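Ribonuclease J (Methanolobus psychrophilus R15, PDB 5HAB) probably degrades RNA as an exoribonuclease of the beta-CASP branch of the metallo-beta-lactamase fold. Local coordinates at residues G350-L353 with G354-N358; A272-N275 with S276-F280; M331-K335 with D336-P340. The protein carries 1 engineered substitution. All blocks are in the same frame, centred on the assembly; numbering follows the deposited sequence.

Contact 1 (G350-L353 with G354-N358). With nucleotides of chain D.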
# COMPACT_ATOMS: atom_id res chain seq x y z
N GLY B 350 21.21 -19.98 -8.21
CA GLY B 350 22.24 -20.94 -7.89
C GLY B 350 21.97 -21.73 -6.63
O GLY B 350 22.57 -22.78 -6.42
N ALA B 351 21.08 -21.23 -5.78
CA ALA B 351 20.71 -21.96 -4.58
C ALA B 351 19.94 -23.23 -4.95
O ALA B 351 19.43 -23.34 -6.07
CB ALA B 351 19.87 -21.08 -3.66
N VAL B 352 19.85 -24.17 -4.02
CA VAL B 352 19.24 -25.47 -4.31
C VAL B 352 17.80 -25.34 -4.79
O VAL B 352 17.43 -25.93 -5.80
CB VAL B 352 19.30 -26.41 -3.09
CG1 VAL B 352 18.66 -27.73 -3.45
CG2 VAL B 352 20.74 -26.67 -2.68
N LEU B 353 17.00 -24.54 -4.09
CA LEU B 353 15.58 -24.42 -4.41
C LEU B 353 15.39 -23.78 -5.78
O LEU B 353 14.50 -24.17 -6.55
CB LEU B 353 14.84 -23.62 -3.34
CG LEU B 353 13.31 -23.58 -3.48
CD1 LEU B 353 12.75 -24.99 -3.60
CD2 LEU B 353 12.68 -22.85 -2.30
N GLY B 354 16.23 -22.79 -6.09
CA GLY B 354 16.19 -22.14 -7.38
C GLY B 354 16.55 -23.08 -8.51
O GLY B 354 16.09 -22.92 -9.64
N ARG B 355 17.38 -24.07 -8.21
CA ARG B 355 17.81 -25.04 -9.21
C ARG B 355 16.73 -26.09 -9.39
O ARG B 355 16.48 -26.56 -10.51
CB ARG B 355 19.15 -25.66 -8.81
CG ARG B 355 20.35 -24.88 -9.34
CD ARG B 355 21.66 -25.24 -8.63
NE ARG B 355 21.77 -26.67 -8.34
CZ ARG B 355 22.07 -27.59 -9.25
NH1 ARG B 355 22.32 -27.23 -10.50
NH2 ARG B 355 22.14 -28.86 -8.89
N ILE B 356 16.07 -26.46 -8.29
CA ILE B 356 14.93 -27.36 -8.35
C ILE B 356 13.82 -26.74 -9.20
O ILE B 356 13.18 -27.42 -10.01
CB ILE B 356 14.40 -27.70 -6.95
CG1 ILE B 356 15.41 -28.55 -6.18
CG2 ILE B 356 13.06 -28.41 -7.03
CD1 ILE B 356 14.89 -29.02 -4.84
N ALA B 357 13.61 -25.44 -9.02
CA ALA B 357 12.55 -24.73 -9.72
C ALA B 357 12.81 -24.65 -11.22
O ALA B 357 11.87 -24.58 -12.01
CB ALA B 357 12.37 -23.34 -9.14
N ASN B 358 14.08 -24.66 -11.60
CA ASN B 358 14.42 -24.58 -13.02
C ASN B 358 14.51 -25.97 -13.64
O ASN B 358 14.77 -26.10 -14.84
CB ASN B 358 15.75 -23.84 -13.21
CG ASN B 358 15.59 -22.34 -13.15
OD1 ASN B 358 16.35 -21.66 -12.46
ND2 ASN B 358 14.61 -21.82 -13.88
P A D 4 22.59 -18.24 2.47
OP1 A D 4 21.51 -19.21 2.78
OP2 A D 4 23.84 -18.26 3.27
O5' A D 4 22.98 -18.38 0.94
C5' A D 4 22.37 -19.36 0.12
C4' A D 4 22.66 -19.13 -1.35
O4' A D 4 23.04 -17.75 -1.58
C3' A D 4 23.81 -19.93 -1.94
O3' A D 4 23.44 -21.27 -2.23
C2' A D 4 24.19 -19.11 -3.17
O2' A D 4 23.30 -19.38 -4.25
C1' A D 4 23.93 -17.68 -2.68
N9 A D 4 25.16 -16.98 -2.25
C8 A D 4 25.67 -16.84 -0.98
N7 A D 4 26.79 -16.15 -0.93
C5 A D 4 27.04 -15.82 -2.25
C6 A D 4 28.08 -15.10 -2.87
N6 A D 4 29.10 -14.55 -2.21
N1 A D 4 28.03 -14.95 -4.21
C2 A D 4 27.00 -15.49 -4.88
N3 A D 4 25.97 -16.19 -4.42
C4 A D 4 26.05 -16.32 -3.08
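The N-terminal turn of helix 352-357 in the beta-CASP domain begins at Ala351, the N-cap residue, whose carbonyl O takes the N-H of Arg355 in its own plane (Ala351 O to Arg355 N 3.1 Å). The same N-H leans weakly on Val352 O, so it is shared between two carbonyls as the chain winds into the helix. Val352 O in turn holds Ile356 N at 2.9 Å in a fairly straight bond (159° at the hydrogen), and Ala357 N reaches Leu353 O one step further along. Around these bonds the side chains lie close to the backbone. Ile356 CG1, set beside its own backbone N (chi1 -68°), comes within 3.3 Å of Val352 O, and its CD1 meets Val352 CG1, one turn back, at 4.2 Å. Arg355 runs back toward the helix start: its CD rests 3.4 Å from Gly350 O, then the chain bends at chi3 (39°) and carries the guanidinium, obliquely placed against that carbonyl, to a salt bridge through NH2 with Asp324 of helix 320-331. Leu353 leaves on another side and packs on Leu390 and Met342. Gly350, with a positive phi, turns the chain into this start. Here nucleotide A4 of chain D approaches: its O2' lies 3.3 Å from Ala351 N, and its sugar oxygens O2' and O3' lie beside Ala351 CB, while Val352 packs on another phosphate of the RNA. The RNA is thus met by ribose oxygens at Gly350 and Ala351 and by a phosphate at Val352; the N-H groups and positive dipole end of the helix start would probably favour that phosphate, while the Arg355 guanidinium is paired with Asp324.

Contact 2 (A272-N275 with S276-F280)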
# COMPACT_ATOMS: atom_id res chain seq x y z
N ALA B 272 18.56 -21.59 15.38
CA ALA B 272 17.40 -21.97 16.20
C ALA B 272 16.27 -22.51 15.32
O ALA B 272 15.63 -23.52 15.65
CB ALA B 272 16.91 -20.78 17.01
N ARG B 273 16.05 -21.84 14.20
CA ARG B 273 15.02 -22.22 13.25
C ARG B 273 15.30 -23.59 12.64
O ARG B 273 14.44 -24.47 12.64
CB ARG B 273 14.90 -21.17 12.15
CG ARG B 273 13.86 -21.51 11.10
CD ARG B 273 12.48 -21.13 11.58
NE ARG B 273 12.22 -19.71 11.34
CZ ARG B 273 12.31 -18.78 12.27
NH1 ARG B 273 12.65 -19.11 13.51
NH2 ARG B 273 12.07 -17.51 11.98
N VAL B 274 16.51 -23.75 12.11
CA VAL B 274 16.94 -25.00 11.50
C VAL B 274 16.83 -26.15 12.51
O VAL B 274 16.37 -27.25 12.17
CB VAL B 274 18.38 -24.89 10.97
CG1 VAL B 274 18.88 -26.26 10.50
CG2 VAL B 274 18.45 -23.88 9.83
N ASN B 275 17.25 -25.88 13.74
CA ASN B 275 17.14 -26.83 14.84
C ASN B 275 15.70 -27.31 14.98
O ASN B 275 15.42 -28.52 14.93
CB ASN B 275 17.63 -26.20 16.14
CG ASN B 275 17.83 -27.21 17.25
OD1 ASN B 275 18.41 -28.28 17.04
ND2 ASN B 275 17.35 -26.89 18.45
N SER B 276 14.80 -26.35 15.16
CA SER B 276 13.37 -26.64 15.24
C SER B 276 12.94 -27.53 14.09
O SER B 276 12.24 -28.53 14.29
CB SER B 276 12.55 -25.35 15.26
OG SER B 276 12.63 -24.71 16.52
N ILE B 277 13.37 -27.19 12.88
CA ILE B 277 12.97 -27.94 11.70
C ILE B 277 13.43 -29.39 11.76
O ILE B 277 12.63 -30.29 11.48
CB ILE B 277 13.49 -27.28 10.42
CG1 ILE B 277 12.92 -25.86 10.30
CG2 ILE B 277 13.08 -28.09 9.21
CD1 ILE B 277 13.52 -25.07 9.17
N VAL B 278 14.68 -29.65 12.14
CA VAL B 278 15.15 -31.03 12.14
C VAL B 278 14.45 -31.83 13.25
O VAL B 278 14.13 -33.01 13.06
CB VAL B 278 16.70 -31.13 12.25
CG1 VAL B 278 17.36 -30.38 11.10
CG2 VAL B 278 17.21 -30.65 13.59
N GLN B 279 14.18 -31.19 14.39
CA GLN B 279 13.39 -31.85 15.43
C GLN B 279 12.00 -32.24 14.91
O GLN B 279 11.51 -33.35 15.17
CB GLN B 279 13.25 -30.96 16.67
CG GLN B 279 14.56 -30.76 17.42
CD GLN B 279 14.39 -29.87 18.65
OE1 GLN B 279 13.46 -29.07 18.73
NE2 GLN B 279 15.28 -30.03 19.62
N PHE B 280 11.35 -31.33 14.19
CA PHE B 280 10.04 -31.61 13.61
C PHE B 280 10.12 -32.76 12.61
O PHE B 280 9.19 -33.56 12.51
CB PHE B 280 9.46 -30.37 12.94
CG PHE B 280 9.17 -29.26 13.90
CD1 PHE B 280 8.81 -29.53 15.21
CD2 PHE B 280 9.26 -27.94 13.49
CE1 PHE B 280 8.54 -28.51 16.09
CE2 PHE B 280 8.99 -26.91 14.37
CZ PHE B 280 8.64 -27.20 15.67
O HOH W 1 12.67 -22.29 16.69
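Four consecutive backbone hydrogen bonds join residues 272-275 to 276-279, each from an N-H to the carbonyl four residues earlier. The end ones are the straightest: Ser276 N to Ala272 O is 3.0 Å with 172° at the hydrogen, and Gln279 N to Asn275 O, also 3.0 Å, is almost as straight. Between them, Ile277 N finds Arg273 O, and Val278 N finds Val274 O. Side-chain carbons also rest on these carbonyl oxygens. Ile277 has CG1 beside its backbone N (chi1 -60°), which lays that branch 3.1 Å from Arg273 O, and Val278 puts CG2 at 3.1 Å from Asn275 O. Apolar contacts keep the same four-residue spacing: Ile277 CD1 comes to 4.1 Å from Arg273 CG, the two side chains slanting across one another, and Val278 CG1 sits 4.4 Å from Val274 CG1. All of this belongs to helix 271-283, the helix of the beta-alpha-beta crossover between parallel strands 262-266 and 287-291 of the beta-CASP sheet, which passes over strand 338-342 between them; Ile277 accordingly packs on Val264, Leu339 and Val341. Among the polar ends, Arg273 leaves the helix bent at chi2 and chi3, its NH1 in a salt bridge with Glu241 and its NH2 hydrogen-bonded to His406, so its buried guanidinium is tied to separate parts of the fold. Ser276 OG is hydrogen-bonded with His245 ND1, and Phe280, whose ring has Ser276 O 3.1 Å above one face near the rim, also meets the His245 ring. On the outer side the amides of Asn275 and Gln279 cross with their planes 45° apart, Asn275 ND2 being 3.9 Å from Gln279 NE2, and Asn275 leans on Leu205 and Ile308.

Contact 3 (M331-K335 with D336-P340)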
# COMPACT_ATOMS: atom_id res chain seq x y z
N MET B 331 14.02 -38.70 -4.56
CA MET B 331 13.02 -38.80 -5.62
C MET B 331 12.65 -40.26 -5.90
O MET B 331 11.50 -40.56 -6.19
CB MET B 331 13.54 -38.13 -6.89
CG MET B 331 12.54 -38.03 -8.01
SD MET B 331 10.98 -37.30 -7.48
CE MET B 331 11.54 -35.76 -6.78
N GLU B 332 13.64 -41.14 -5.81
CA GLU B 332 13.43 -42.55 -6.13
C GLU B 332 13.24 -43.41 -4.88
O GLU B 332 13.44 -44.62 -4.92
CB GLU B 332 14.61 -43.08 -6.94
CG GLU B 332 14.86 -42.34 -8.25
CD GLU B 332 16.13 -42.78 -8.94
OE1 GLU B 332 16.94 -43.49 -8.30
OE2 GLU B 332 16.32 -42.42 -10.12
N ALA B 333 12.86 -42.79 -3.77
CA ALA B 333 12.58 -43.53 -2.54
C ALA B 333 11.27 -43.08 -1.93
O ALA B 333 10.72 -43.74 -1.04
CB ALA B 333 13.72 -43.37 -1.55
N GLY B 334 10.77 -41.94 -2.39
CA GLY B 334 9.54 -41.38 -1.86
C GLY B 334 9.79 -40.07 -1.15
O GLY B 334 10.40 -40.04 -0.07
N LYS B 335 9.33 -38.97 -1.74
CA LYS B 335 9.46 -37.65 -1.16
C LYS B 335 8.84 -37.58 0.23
O LYS B 335 9.25 -36.77 1.06
CB LYS B 335 8.82 -36.60 -2.07
CG LYS B 335 9.42 -36.54 -3.45
CD LYS B 335 8.91 -35.35 -4.23
CE LYS B 335 7.61 -35.65 -4.94
NZ LYS B 335 7.40 -34.68 -6.05
N ASP B 336 7.86 -38.44 0.46
CA ASP B 336 7.16 -38.50 1.74
C ASP B 336 8.04 -39.02 2.88
O ASP B 336 7.63 -39.01 4.04
CB ASP B 336 5.92 -39.39 1.62
CG ASP B 336 6.26 -40.82 1.27
OD1 ASP B 336 6.15 -41.70 2.15
OD2 ASP B 336 6.67 -41.08 0.11
N LYS B 337 9.24 -39.47 2.55
CA LYS B 337 10.13 -40.07 3.54
C LYS B 337 11.25 -39.11 3.94
O LYS B 337 12.07 -39.43 4.79
CB LYS B 337 10.73 -41.37 3.00
CG LYS B 337 9.75 -42.53 2.92
CD LYS B 337 10.43 -43.79 2.37
CE LYS B 337 9.42 -44.88 2.05
NZ LYS B 337 8.62 -44.57 0.83
N TYR B 338 11.25 -37.92 3.34
CA TYR B 338 12.33 -36.96 3.58
C TYR B 338 11.83 -35.55 3.86
O TYR B 338 10.75 -35.15 3.41
CB TYR B 338 13.28 -36.94 2.39
CG TYR B 338 14.03 -38.23 2.20
CD1 TYR B 338 15.16 -38.52 2.96
CD2 TYR B 338 13.59 -39.18 1.29
CE1 TYR B 338 15.84 -39.71 2.80
CE2 TYR B 338 14.26 -40.37 1.12
CZ TYR B 338 15.38 -40.63 1.88
OH TYR B 338 16.05 -41.82 1.71
N LEU B 339 12.62 -34.81 4.62
CA LEU B 339 12.40 -33.38 4.78
C LEU B 339 13.65 -32.61 4.37
O LEU B 339 14.50 -32.31 5.20
CB LEU B 339 12.04 -33.02 6.21
CG LEU B 339 11.62 -31.55 6.30
CD1 LEU B 339 10.36 -31.31 5.47
CD2 LEU B 339 11.46 -31.07 7.74
N PRO B 340 13.78 -32.31 3.07
CA PRO B 340 14.89 -31.48 2.60
C PRO B 340 14.84 -30.08 3.21
O PRO B 340 13.87 -29.34 3.02
CB PRO B 340 14.67 -31.41 1.08
CG PRO B 340 13.82 -32.59 0.76
CD PRO B 340 12.94 -32.79 1.96
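Lys337 reaches back to Ala333 O: its chain is straight as far as CE, then folds at chi4 (72°), so that NZ donates a 2.9 Å hydrogen bond to Ala333 O in the plane of that carbonyl. CD and CE of the lysine skirt the same oxygen. Tyr338 instead turns its ring edge to the segment 331-335, with CE2 at 4.1 Å from Ala333 CB and CD2 at 3.6 Å from Gly334 O, both near the ring plane. Asp336 points its carboxylate at the glycine, OD2 coming to 3.5 Å from Gly334 CA. These residues form the turn from helix 320-331 into strand 338-342 of the parallel beta-CASP sheet, and its 3-10 winding appears in two backbone bonds: Lys337 N to Gly334 O at 2.9 Å and Tyr338 N to Lys335 O at 3.2 Å, each donor sitting above the carbonyl plane. Gly334 opens the turn with phi 114° and psi 110°. Lys335 leaves at roughly a right angle to Lys337, its bent chain passing beside Phe363 to a salt bridge between NZ and Asp369 and a hydrogen bond to Lys364 O.

All three contacts belong to the beta-CASP domain, and each lies on or packs against strand 338-342. Contact 2 is buried helix, pressed on the sheet by apolar residues: its Ile277 CG2 touches Leu339 CD2 of contact 3 at 3.7 Å. Contact 1, also largely buried, packs on Met342 of the same strand, but its helix start faces RNA. Contact 3, where the strand begins, is a partly buried 3-10 turn, held by short turn bonds and a lysine ammonium hydrogen-bonded to a carbonyl. Contacts 1 and 3 have centres about 17 Å apart and do not touch. Arg355, Arg273 and Lys335 all pair with acids, whereas exposed Lys337 bonds to backbone.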